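Side-chain contacts in myosin-I heavy chain (Dictyostelium discoideum, PDB 5EJR), which is an actin-based motor with ATPase activity, involved in early phagocytosis and adhesion, this piece being a MyTH4-FERM unit of its tail: residues Y78-G83 / S87-S92; I157-Q160 / Q165-S168. All blocks are in the same frame, centred on the assembly; numbering follows the deposited sequence.

Interaction 1 of 2, residues Y78-G83 / S87-S92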
loop_
_atom_site.group_PDB
_atom_site.type_symbol
_atom_site.label_atom_id
_atom_site.label_comp_id
_atom_site.label_asym_id
_atom_site.label_seq_id
_atom_site.Cartn_x
_atom_site.Cartn_y
_atom_site.Cartn_z
ATOM N N TYR A 78 -28.506 -0.238 10.391
ATOM C CA TYR A 78 -29.002 -0.836 9.149
ATOM C C TYR A 78 -28.143 -2.082 8.901
ATOM O O TYR A 78 -26.934 -2.030 9.146
ATOM C CB TYR A 78 -28.866 0.161 7.992
ATOM C CG TYR A 78 -29.661 -0.167 6.746
ATOM C CD1 TYR A 78 -30.937 0.357 6.551
ATOM C CD2 TYR A 78 -29.100 -0.917 5.714
ATOM C CE1 TYR A 78 -31.654 0.104 5.381
ATOM C CE2 TYR A 78 -29.807 -1.175 4.537
ATOM C CZ TYR A 78 -31.082 -0.656 4.372
ATOM O OH TYR A 78 -31.785 -0.913 3.218
ATOM N N PRO A 79 -28.730 -3.226 8.495
ATOM C CA PRO A 79 -27.904 -4.434 8.325
ATOM C C PRO A 79 -26.960 -4.394 7.125
ATOM O O PRO A 79 -27.208 -3.671 6.152
ATOM C CB PRO A 79 -28.928 -5.568 8.234
ATOM C CG PRO A 79 -30.177 -4.920 7.769
ATOM C CD PRO A 79 -30.152 -3.482 8.180
ATOM N N ILE A 80 -25.855 -5.158 7.220
ATOM C CA ILE A 80 -24.850 -5.253 6.163
ATOM C C ILE A 80 -25.071 -6.556 5.356
ATOM O O ILE A 80 -25.096 -7.625 5.967
ATOM C CB ILE A 80 -23.400 -5.091 6.731
ATOM C CG1 ILE A 80 -23.192 -3.707 7.379
ATOM C CG2 ILE A 80 -22.357 -5.322 5.657
ATOM C CD1 ILE A 80 -22.093 -3.655 8.498
ATOM N N PRO A 81 -25.239 -6.492 4.004
ATOM C CA PRO A 81 -25.472 -7.727 3.223
ATOM C C PRO A 81 -24.309 -8.730 3.199
ATOM O O PRO A 81 -23.164 -8.374 3.483
ATOM C CB PRO A 81 -25.812 -7.205 1.824
ATOM C CG PRO A 81 -25.177 -5.874 1.751
ATOM C CD PRO A 81 -25.265 -5.303 3.131
ATOM N N LYS A 82 -24.638 -9.993 2.869
ATOM C CA LYS A 82 -23.792 -11.192 2.824
ATOM C C LYS A 82 -22.301 -10.956 2.448
ATOM O O LYS A 82 -21.409 -11.406 3.181
ATOM C CB LYS A 82 -24.430 -12.250 1.893
ATOM C CG LYS A 82 -23.733 -13.614 1.855
ATOM C CD LYS A 82 -24.025 -14.482 3.079
ATOM C CE LYS A 82 -24.267 -15.929 2.716
ATOM N NZ LYS A 82 -23.044 -16.613 2.215
ATOM N N GLY A 83 -22.055 -10.278 1.330
ATOM C CA GLY A 83 -20.695 -10.039 0.860
ATOM C C GLY A 83 -20.097 -8.692 1.212
ATOM O O GLY A 83 -19.389 -8.105 0.386
ATOM N N SER A 87 -15.513 -2.276 7.346
ATOM C CA SER A 87 -14.393 -1.565 6.712
ATOM C C SER A 87 -14.710 -1.236 5.257
ATOM O O SER A 87 -14.480 -0.108 4.815
ATOM C CB SER A 87 -13.087 -2.347 6.834
ATOM O OG SER A 87 -13.156 -3.617 6.212
ATOM N N LEU A 88 -15.301 -2.205 4.546
ATOM C CA LEU A 88 -15.752 -2.107 3.152
ATOM C C LEU A 88 -16.841 -1.034 3.019
ATOM O O LEU A 88 -16.833 -0.274 2.051
ATOM C CB LEU A 88 -16.288 -3.472 2.693
ATOM C CG LEU A 88 -15.410 -4.312 1.745
ATOM C CD1 LEU A 88 -13.987 -4.473 2.260
ATOM C CD2 LEU A 88 -16.028 -5.687 1.502
ATOM N N VAL A 89 -17.718 -0.912 4.042
ATOM C CA VAL A 89 -18.808 0.081 4.046
ATOM C C VAL A 89 -18.253 1.500 4.170
ATOM O O VAL A 89 -18.591 2.351 3.347
ATOM C CB VAL A 89 -19.907 -0.261 5.093
ATOM C CG1 VAL A 89 -20.839 0.925 5.339
ATOM C CG2 VAL A 89 -20.708 -1.480 4.656
ATOM N N ILE A 90 -17.372 1.751 5.156
ATOM C CA ILE A 90 -16.768 3.074 5.330
ATOM C C ILE A 90 -15.833 3.424 4.141
ATOM O O ILE A 90 -15.777 4.586 3.766
ATOM C CB ILE A 90 -16.096 3.243 6.724
ATOM C CG1 ILE A 90 -15.733 4.725 7.003
ATOM C CG2 ILE A 90 -14.904 2.296 6.916
ATOM C CD1 ILE A 90 -15.460 5.061 8.523
ATOM N N GLN A 91 -15.142 2.431 3.530
ATOM C CA GLN A 91 -14.307 2.686 2.345
ATOM C C GLN A 91 -15.172 3.244 1.189
ATOM O O GLN A 91 -14.759 4.193 0.528
ATOM C CB GLN A 91 -13.577 1.418 1.908
ATOM C CG GLN A 91 -12.276 1.207 2.678
ATOM C CD GLN A 91 -11.864 -0.236 2.673
ATOM O OE1 GLN A 91 -12.013 -0.958 1.683
ATOM N NE2 GLN A 91 -11.366 -0.704 3.795
ATOM N N SER A 92 -16.405 2.700 1.017
ATOM C CA SER A 92 -17.400 3.147 0.028
ATOM C C SER A 92 -17.782 4.611 0.272
ATOM O O SER A 92 -17.733 5.412 -0.663
ATOM C CB SER A 92 -18.638 2.256 0.074
ATOM O OG SER A 92 -19.605 2.680 -0.870
#
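I80 reaches V89 because its first torsion (chi1 -62°) sets CG2 anti to the backbone N and keeps CG1 beside that N, while chi1 of 166° in V89 puts CG2 on the side facing the loop. The V89 methyl therefore points into the fork of I80: V89 CG2 lies 4.3 Å from I80 CG2 and, within rounding, equally far from I80 CG1. This is loose apolar contact between branched side chains, and no hydrogen bond joins the two segments.

A second touch lies one residue earlier on the helix, where L88 CD2 comes within 4.3 Å of G83 O, a methyl lying near a backbone carbonyl. The segment 78-83 belongs to the loop that leads from helix 58-75 into helix 86-99 within the MyTH4 domain, and here it folds back over the first turn of the helix it feeds.

Elsewhere on this helix I90 packs on W74, L130, F133 and I197 of three other helices. S87 OG and Q91 NE2 are each hydrogen-bonded to OE1 of E282, in helix 274-283 of the RA-like part of the FERM region, and S92 OG is bonded to E70.

Interaction 2 of 2, residues I157-Q160 / Q165-S168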
loop_
_atom_site.group_PDB
_atom_site.type_symbol
_atom_site.label_atom_id
_atom_site.label_comp_id
_atom_site.label_asym_id
_atom_site.label_seq_id
_atom_site.Cartn_x
_atom_site.Cartn_y
_atom_site.Cartn_z
ATOM N N ILE A 157 -17.921 20.241 24.869
ATOM C CA ILE A 157 -18.181 20.980 26.117
ATOM C C ILE A 157 -19.371 20.350 26.865
ATOM O O ILE A 157 -19.272 20.122 28.070
ATOM C CB ILE A 157 -18.312 22.505 25.817
ATOM C CG1 ILE A 157 -16.924 23.108 25.494
ATOM C CG2 ILE A 157 -18.994 23.284 26.953
ATOM C CD1 ILE A 157 -16.948 24.443 24.668
ATOM N N ALA A 158 -20.440 19.963 26.135
ATOM C CA ALA A 158 -21.621 19.318 26.725
ATOM C C ALA A 158 -21.395 17.892 27.232
ATOM O O ALA A 158 -22.138 17.449 28.112
ATOM C CB ALA A 158 -22.787 19.349 25.751
ATOM N N ILE A 159 -20.392 17.169 26.708
ATOM C CA ILE A 159 -20.196 15.781 27.133
ATOM C C ILE A 159 -18.834 15.511 27.871
ATOM O O ILE A 159 -18.645 14.412 28.399
ATOM C CB ILE A 159 -20.458 14.850 25.919
ATOM C CG1 ILE A 159 -21.276 13.622 26.349
ATOM C CG2 ILE A 159 -19.204 14.480 25.101
ATOM C CD1 ILE A 159 -22.793 13.907 26.524
ATOM N N GLN A 160 -17.960 16.534 27.987
ATOM C CA GLN A 160 -16.645 16.515 28.658
ATOM C C GLN A 160 -16.695 15.802 30.022
ATOM O O GLN A 160 -15.900 14.889 30.280
ATOM C CB GLN A 160 -16.176 17.974 28.896
ATOM C CG GLN A 160 -14.874 18.355 28.215
ATOM C CD GLN A 160 -14.694 19.854 28.124
ATOM O OE1 GLN A 160 -14.684 20.437 27.035
ATOM N NE2 GLN A 160 -14.518 20.518 29.256
ATOM N N GLN A 165 -13.916 9.985 27.405
ATOM C CA GLN A 165 -13.392 9.149 26.322
ATOM C C GLN A 165 -14.014 9.639 25.011
ATOM O O GLN A 165 -13.286 10.011 24.081
ATOM C CB GLN A 165 -13.729 7.660 26.566
ATOM C CG GLN A 165 -13.186 6.689 25.516
ATOM C CD GLN A 165 -11.775 6.252 25.822
ATOM O OE1 GLN A 165 -11.545 5.280 26.552
ATOM N NE2 GLN A 165 -10.801 6.959 25.262
ATOM N N LEU A 166 -15.355 9.690 24.960
ATOM C CA LEU A 166 -16.099 10.173 23.798
ATOM C C LEU A 166 -15.707 11.635 23.503
ATOM O O LEU A 166 -15.696 12.029 22.338
ATOM C CB LEU A 166 -17.611 9.994 24.029
ATOM C CG LEU A 166 -18.598 10.529 22.978
ATOM C CD1 LEU A 166 -18.858 9.497 21.879
ATOM C CD2 LEU A 166 -19.919 10.891 23.630
ATOM N N ALA A 167 -15.292 12.395 24.542
ATOM C CA ALA A 167 -14.828 13.780 24.400
ATOM C C ALA A 167 -13.460 13.839 23.735
ATOM O O ALA A 167 -13.171 14.817 23.054
ATOM C CB ALA A 167 -14.769 14.463 25.758
ATOM N N SER A 168 -12.610 12.809 23.945
ATOM C CA SER A 168 -11.276 12.756 23.357
ATOM C C SER A 168 -11.387 12.438 21.864
ATOM O O SER A 168 -10.595 12.944 21.070
ATOM C CB SER A 168 -10.383 11.759 24.095
ATOM O OG SER A 168 -10.669 10.403 23.794
#
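The backbones come close where the chain turns from helix 142-159 into helix 164-178, with Q160 CA 5.4 Å from A167 CA. At this point the chain of Q160 itself makes the contact: its CA lies 4.0 Å from A167 CB, so the small alanine methyl rests directly against main chain, while the CB of Q160 is directed away from the second helix.

Next to it, I159 and L166 make the closest side-chain contact. I159 CG2 approaches L166 CD2 to 3.9 Å, and I159 CG1 stands only slightly farther from the same methyl at 4.1 Å, so one leucine branch touches both arms of the isoleucine fork. The two side chains lie at a slant to one another. L166 has CG anti to the backbone N (chi1 176°), beside its carbonyl carbon, which carries the branched end out toward I159. The I159 methyl also borders A167, with CG2 and the alanine CB 4.5 Å apart. Beyond the pair, L166 continues onto F128 and K125 of helix 121-137.

No hydrogen bond crosses between the segments; polar order lies within the second one. Q165 O accepts from S168 N at 2.9 Å and also from S168 OG at 2.7 Å. The hydroxyl approaches in the carbonyl plane, on a lone pair, with a C=O...O angle of 135°, so the serine side chain is folded back onto its own helix. Q165 NE2 is bonded to L204 O, linking the start of this helix to helix 194-205.

The arrangement is that of a tight connection between two consecutive helices of the all-helical MyTH4 domain, with I159 and Q160 packed on the first turn of the helix that follows.

In the fold
Both contacts are local closures within the MyTH4 part of the chain, and they follow one another without nesting or crossing. From the N terminus, helix 58-75 leads into a loop that interaction 1 folds against helix 86-99, bridging only three intervening residues. The chain then passes through helices 104-113 and 121-137 before helix 142-159, whose far end meets the start of helix 164-178 in interaction 2, across four residues. The two sites lie apart, with centres 28 Å and nearest atoms about 14 Å from each other. Helix 121-137 lies between them in sequence and packs against both 87-92 and 165-168.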